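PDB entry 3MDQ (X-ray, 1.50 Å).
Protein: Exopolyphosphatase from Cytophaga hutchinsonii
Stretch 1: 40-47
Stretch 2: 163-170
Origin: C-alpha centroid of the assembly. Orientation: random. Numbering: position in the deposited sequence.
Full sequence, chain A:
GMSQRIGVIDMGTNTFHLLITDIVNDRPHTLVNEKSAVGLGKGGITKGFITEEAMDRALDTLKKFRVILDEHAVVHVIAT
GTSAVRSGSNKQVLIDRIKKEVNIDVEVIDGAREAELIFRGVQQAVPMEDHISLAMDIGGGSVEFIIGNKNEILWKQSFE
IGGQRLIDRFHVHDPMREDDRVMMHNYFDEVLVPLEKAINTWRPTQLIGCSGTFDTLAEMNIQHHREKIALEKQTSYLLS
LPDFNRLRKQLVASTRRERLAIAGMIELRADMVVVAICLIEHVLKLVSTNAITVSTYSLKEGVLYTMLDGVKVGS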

ATOM      1  N   LEU A  40       6.682   8.290   8.266  1.00 11.94           N
ATOM      2  CA  LEU A  40       8.094   8.312   7.918  1.00 11.56           C
ATOM      3  C   LEU A  40       8.376   9.392   6.879  1.00 14.09           C
ATOM      4  O   LEU A  40       9.485   9.931   6.777  1.00 14.00           O
ATOM      5  CB  LEU A  40       8.515   6.907   7.439  1.00 13.69           C
ATOM      6  CG  LEU A  40       9.938   6.494   7.608  1.00 17.54           C
ATOM      7  CD1 LEU A  40      10.431   6.670   9.065  1.00 11.14           C
ATOM      8  CD2 LEU A  40      10.064   5.067   7.069  1.00 14.63           C
ATOM      9  N   GLY A  41       7.385   9.695   6.051  1.00 11.14           N
ATOM     10  CA  GLY A  41       7.584  10.663   4.962  1.00 12.19           C
ATOM     11  C   GLY A  41       7.360  12.110   5.379  1.00 14.50           C
ATOM     12  O   GLY A  41       7.870  13.049   4.755  1.00 13.11           O
ATOM     13  N   LYS A  42       6.635  12.291   6.475  1.00 13.63           N
ATOM     14  CA  LYS A  42       6.217  13.608   6.931  1.00 13.75           C
ATOM     15  C   LYS A  42       7.411  14.510   7.169  1.00 14.61           C
ATOM     16  O   LYS A  42       8.354  14.148   7.880  1.00 13.87           O
ATOM     17  CB  LYS A  42       5.351  13.480   8.192  1.00 16.55           C
ATOM     18  CG  LYS A  42       4.880  14.825   8.755  1.00 25.26           C
ATOM     19  CD  LYS A  42       4.128  14.658  10.087  1.00 31.79           C
ATOM     20  CE  LYS A  42       2.719  14.186   9.902  1.00 41.59           C
ATOM     21  NZ  LYS A  42       2.097  13.859  11.221  1.00 52.32           N
ATOM     22  N   GLY A  43       7.376  15.698   6.590  1.00 13.58           N
ATOM     23  CA  GLY A  43       8.426  16.690   6.807  1.00 14.05           C
ATOM     24  C   GLY A  43       9.712  16.455   6.022  1.00 13.42           C
ATOM     25  O   GLY A  43      10.639  17.294   6.098  1.00 13.06           O
ATOM     26  N   GLY A  44       9.813  15.352   5.273  1.00 11.76           N
ATOM     27  CA  GLY A  44      11.054  15.062   4.556  1.00 12.26           C
ATOM     28  C   GLY A  44      11.066  14.400   3.196  1.00 11.08           C
ATOM     29  O   GLY A  44      11.995  14.615   2.425  1.00 11.14           O
ATOM     30  N   ILE A  45      10.041  13.615   2.873  1.00 11.27           N
ATOM     31  CA  ILE A  45      10.138  12.754   1.731  1.00 11.19           C
ATOM     32  C   ILE A  45      10.413  13.475   0.432  1.00 11.22           C
ATOM     33  O   ILE A  45      11.236  12.978  -0.335  1.00 12.92           O
ATOM     34  CB  ILE A  45       8.951  11.775   1.645  1.00 12.84           C
ATOM     35  CG1 ILE A  45       9.296  10.623   0.685  1.00 11.79           C
ATOM     36  CG2 ILE A  45       7.609  12.508   1.383  1.00 12.66           C
ATOM     37  CD1 ILE A  45       8.297   9.441   0.742  1.00 13.40           C
ATOM     38  N   THR A  46       9.745  14.606   0.164  1.00 11.88           N
ATOM     39  CA  THR A  46       9.962  15.266  -1.136  1.00 11.57           C
ATOM     40  C   THR A  46      11.289  16.018  -1.188  1.00 13.78           C
ATOM     41  O   THR A  46      11.696  16.451  -2.266  1.00 13.93           O
ATOM     42  CB  THR A  46       8.815  16.238  -1.523  1.00 12.63           C
ATOM     43  OG1 THR A  46       8.739  17.276  -0.569  1.00 14.95           O
ATOM     44  CG2 THR A  46       7.489  15.481  -1.571  1.00 13.48           C
ATOM     45  N   LYS A  47      11.984  16.111  -0.046  1.00 14.40           N
ATOM     46  CA  LYS A  47      13.276  16.772   0.013  1.00 13.59           C
ATOM     47  C   LYS A  47      14.387  15.752   0.169  1.00 14.21           C
ATOM     48  O   LYS A  47      15.552  16.126   0.234  1.00 15.60           O
ATOM     49  CB  LYS A  47      13.313  17.797   1.154  1.00 15.97           C
ATOM     50  CG  LYS A  47      12.335  18.980   0.991  1.00 20.52           C
ATOM     51  CD  LYS A  47      12.630  19.764  -0.277  1.00 28.58           C
ATOM     52  CE  LYS A  47      11.687  20.967  -0.469  1.00 38.18           C
ATOM     53  NZ  LYS A  47      12.107  21.714  -1.698  1.00 40.18           N
TER
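Stretch 2, residues 163-170: GQRLIDRF

Stretch 2 is helical from Gly-163 through Arg-169: the first four residues keep phi near -63, the last three drift to between -75 and -88, and Phe-170 is the first residue to leave that conformation, at -120/150. Its backbone ladder runs from Ile-167 N to Gly-163 O (3.0 Å) up to Phe-170 N to Leu-166 O (3.1 Å). Stretch 1 is irregular: a loop that folds on itself and ends in a short 3-10 segment, Ile-45 to Lys-47. The carbonyl of Gly-41 holds the fold together, Gly-41 O accepting from Gly-44 N at 3.1 Å and from Ile-45 N at 2.9 Å, and Lys-47 N then bonds to Gly-44 O at 2.9 Å. Gly-43, at phi 78, takes a conformation that favours glycine by itself; an ideal CB there would point away and find nothing of the helix within 5.5 Å, so the positive phi accounts for the preference without the helix.

The two chains meet at two levels. Gly-41 CA lies 6.6 Å from Gln-164 CA, and Thr-46 CA lies 5.8 Å from Arg-165 CA, though so bent a segment defines no useful crossing angle. The backbones come nearer at Thr-46; at Gly-41 an ideal CB would point toward the helix and stand a tight 3.3 Å from Gln-164 CG. As built, Gly-41 C sits 4.1 Å from Gln-164 CG.

The helix offers Gln-164, Arg-165 and Asp-168, with Arg-169 at the margin, while Leu-166 points away. Ile-45 is the apolar wedge. Its CB points toward the helix, Ile-45 CG2 packs 3.8 Å from Gln-164 CG, and Ile-45 CG1 covers one face of the Arg-165 guanidinium, 3.7 Å from Arg-165 CZ. The arginine starts sideways from the helix, but an m, t, t chain brings its end nearer the loop, while its NE and NH2 are hydrogen-bonded elsewhere in the structure. Thr-46 adds a methyl contact: Thr-46 CG2 lies 3.6 Å from Arg-165 O and 3.7 Å from Asp-168 CB, resting against one turn of the helix.

No direct hydrogen bond crosses between the stretches; water does the polar work. Asp-168, whose CB points toward the loop, serves two waters through OD2. Water 2 donates to Asp-168 OD2 at 2.8 Å and accepts from Gly-43 N at 2.8 Å; water 3 donates to Asp-168 OD2 at 2.7 Å and accepts from Thr-46 N at 3.0 Å. One carboxylate oxygen thus reaches two backbone amides of stretch 1 through water. Near the start of the helix, water 1 lies 2.9 Å from Gln-164 OE1 and can donate to it, though other acceptors compete for its protons, and it accepts a weak bond from Gly-41 N at 3.1 Å. Within the helix, Gln-164 NE2 makes a weak bond to Asp-168 OD1 at 3.1 Å, tying together the two side chains that hold these waters.

The rule to read here is economical: a glycine where a CB would crowd the helix, a branched aliphatic against it, and an acid one turn along to gather backbone amides through water. The contact buries 361 Å² in all.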

ATOM      1  N   GLY A 163       0.962   9.240  -1.938  1.00 10.73           N
ATOM      2  CA  GLY A 163       0.137  10.391  -1.562  1.00 11.89           C
ATOM      3  C   GLY A 163       0.830  11.437  -0.742  1.00 11.89           C
ATOM      4  O   GLY A 163       0.504  12.599  -0.878  1.00 11.19           O
ATOM      5  N   GLN A 164       1.734  11.035   0.145  1.00 11.32           N
ATOM      6  CA  GLN A 164       2.482  12.039   0.929  1.00 12.20           C
ATOM      7  C   GLN A 164       3.320  12.913   0.006  1.00 11.54           C
ATOM      8  O   GLN A 164       3.406  14.134   0.204  1.00 10.99           O
ATOM      9  CB  GLN A 164       3.364  11.351   1.992  1.00 12.86           C
ATOM     10  CG  GLN A 164       4.166  12.318   2.883  1.00 15.33           C
ATOM     11  CD  GLN A 164       3.265  13.033   3.865  1.00 15.95           C
ATOM     12  OE1 GLN A 164       2.802  12.415   4.822  1.00 21.72           O
ATOM     13  NE2 GLN A 164       2.962  14.304   3.606  1.00 17.91           N
ATOM     14  N   ARG A 165       3.945  12.303  -1.003  1.00 10.61           N
ATOM     15  CA  ARG A 165       4.704  13.091  -1.976  1.00  9.91           C
ATOM     16  C   ARG A 165       3.809  14.036  -2.740  1.00 11.05           C
ATOM     17  O   ARG A 165       4.176  15.186  -2.925  1.00 11.20           O
ATOM     18  CB  ARG A 165       5.432  12.192  -2.977  1.00 11.53           C
ATOM     19  CG  ARG A 165       6.475  11.285  -2.370  1.00 11.16           C
ATOM     20  CD  ARG A 165       7.190  10.537  -3.538  1.00 12.15           C
ATOM     21  NE  ARG A 165       8.161   9.575  -3.063  1.00 13.92           N
ATOM     22  CZ  ARG A 165       9.461   9.835  -2.883  1.00 18.23           C
ATOM     23  NH1 ARG A 165       9.940  11.054  -3.092  1.00 17.45           N
ATOM     24  NH2 ARG A 165      10.265   8.871  -2.482  1.00 20.18           N
ATOM     25  N   LEU A 166       2.643  13.572  -3.172  1.00  9.86           N
ATOM     26  CA  LEU A 166       1.737  14.388  -3.978  1.00  9.15           C
ATOM     27  C   LEU A 166       1.269  15.601  -3.198  1.00  9.60           C
ATOM     28  O   LEU A 166       1.330  16.720  -3.736  1.00 10.03           O
ATOM     29  CB  LEU A 166       0.539  13.592  -4.452  1.00  9.64           C
ATOM     30  CG  LEU A 166       0.849  12.437  -5.418  1.00 10.49           C
ATOM     31  CD1 LEU A 166      -0.439  11.728  -5.793  1.00 12.16           C
ATOM     32  CD2 LEU A 166       1.665  12.884  -6.651  1.00 13.36           C
ATOM     33  N   ILE A 167       0.839  15.435  -1.935  1.00  9.16           N
ATOM     34  CA  ILE A 167       0.296  16.559  -1.184  1.00  9.62           C
ATOM     35  C   ILE A 167       1.407  17.515  -0.709  1.00 11.39           C
ATOM     36  O   ILE A 167       1.128  18.669  -0.366  1.00 12.35           O
ATOM     37  CB  ILE A 167      -0.601  16.153  -0.004  1.00  9.83           C
ATOM     38  CG1 ILE A 167       0.160  15.397   1.086  1.00 10.38           C
ATOM     39  CG2 ILE A 167      -1.808  15.327  -0.518  1.00 11.87           C
ATOM     40  CD1 ILE A 167      -0.676  14.990   2.223  1.00 14.01           C
ATOM     41  N   ASP A 168       2.656  17.061  -0.664  1.00 10.18           N
ATOM     42  CA  ASP A 168       3.761  17.935  -0.282  1.00 11.98           C
ATOM     43  C   ASP A 168       4.337  18.681  -1.447  1.00 11.73           C
ATOM     44  O   ASP A 168       4.832  19.802  -1.270  1.00 12.85           O
ATOM     45  CB  ASP A 168       4.880  17.121   0.392  1.00 13.41           C
ATOM     46  CG  ASP A 168       4.521  16.683   1.786  1.00 18.94           C
ATOM     47  OD1 ASP A 168       3.451  17.058   2.315  1.00 21.19           O
ATOM     48  OD2 ASP A 168       5.366  15.975   2.376  1.00 18.29           O
ATOM     49  N   ARG A 169       4.323  18.082  -2.633  1.00 11.57           N
ATOM     50  CA  ARG A 169       4.923  18.713  -3.793  1.00 14.79           C
ATOM     51  C   ARG A 169       3.985  19.675  -4.473  1.00 13.38           C
ATOM     52  O   ARG A 169       4.465  20.640  -5.108  1.00 14.49           O
ATOM     53  CB  ARG A 169       5.441  17.669  -4.774  1.00 17.03           C
ATOM     54  CG  ARG A 169       4.444  16.968  -5.544  1.00 24.05           C
ATOM     55  CD  ARG A 169       5.030  15.603  -6.085  1.00 33.39           C
ATOM     56  NE  ARG A 169       6.446  15.714  -6.468  1.00 34.93           N
ATOM     57  CZ  ARG A 169       6.880  16.225  -7.610  1.00 41.13           C
ATOM     58  NH1 ARG A 169       6.009  16.682  -8.506  1.00 46.16           N
ATOM     59  NH2 ARG A 169       8.193  16.294  -7.862  1.00 33.61           N
ATOM     60  N   PHE A 170       2.676  19.443  -4.312  1.00 12.46           N
ATOM     61  CA  PHE A 170       1.640  20.268  -4.899  1.00 12.80           C
ATOM     62  C   PHE A 170       0.788  20.854  -3.761  1.00 19.74           C
ATOM     63  O   PHE A 170       0.676  20.252  -2.684  1.00 19.91           O
ATOM     64  CB  PHE A 170       0.760  19.463  -5.818  1.00 14.87           C
ATOM     65  CG  PHE A 170       1.483  18.814  -6.976  1.00 15.17           C
ATOM     66  CD1 PHE A 170       2.071  19.602  -7.959  1.00 17.68           C
ATOM     67  CD2 PHE A 170       1.573  17.474  -7.094  1.00 14.85           C
ATOM     68  CE1 PHE A 170       2.731  19.013  -9.041  1.00 15.04           C
ATOM     69  CE2 PHE A 170       2.282  16.891  -8.162  1.00 19.55           C
ATOM     70  CZ  PHE A 170       2.812  17.680  -9.145  1.00 15.99           C
TER
HETATM   71  O   HOH W   1       4.369  10.133   5.841  1.00 12.71           O
HETATM   72  O   HOH W   2       5.230  16.601   5.088  1.00 19.20           O
HETATM   73  O   HOH W   3       7.986  16.292   1.838  1.00 18.96           O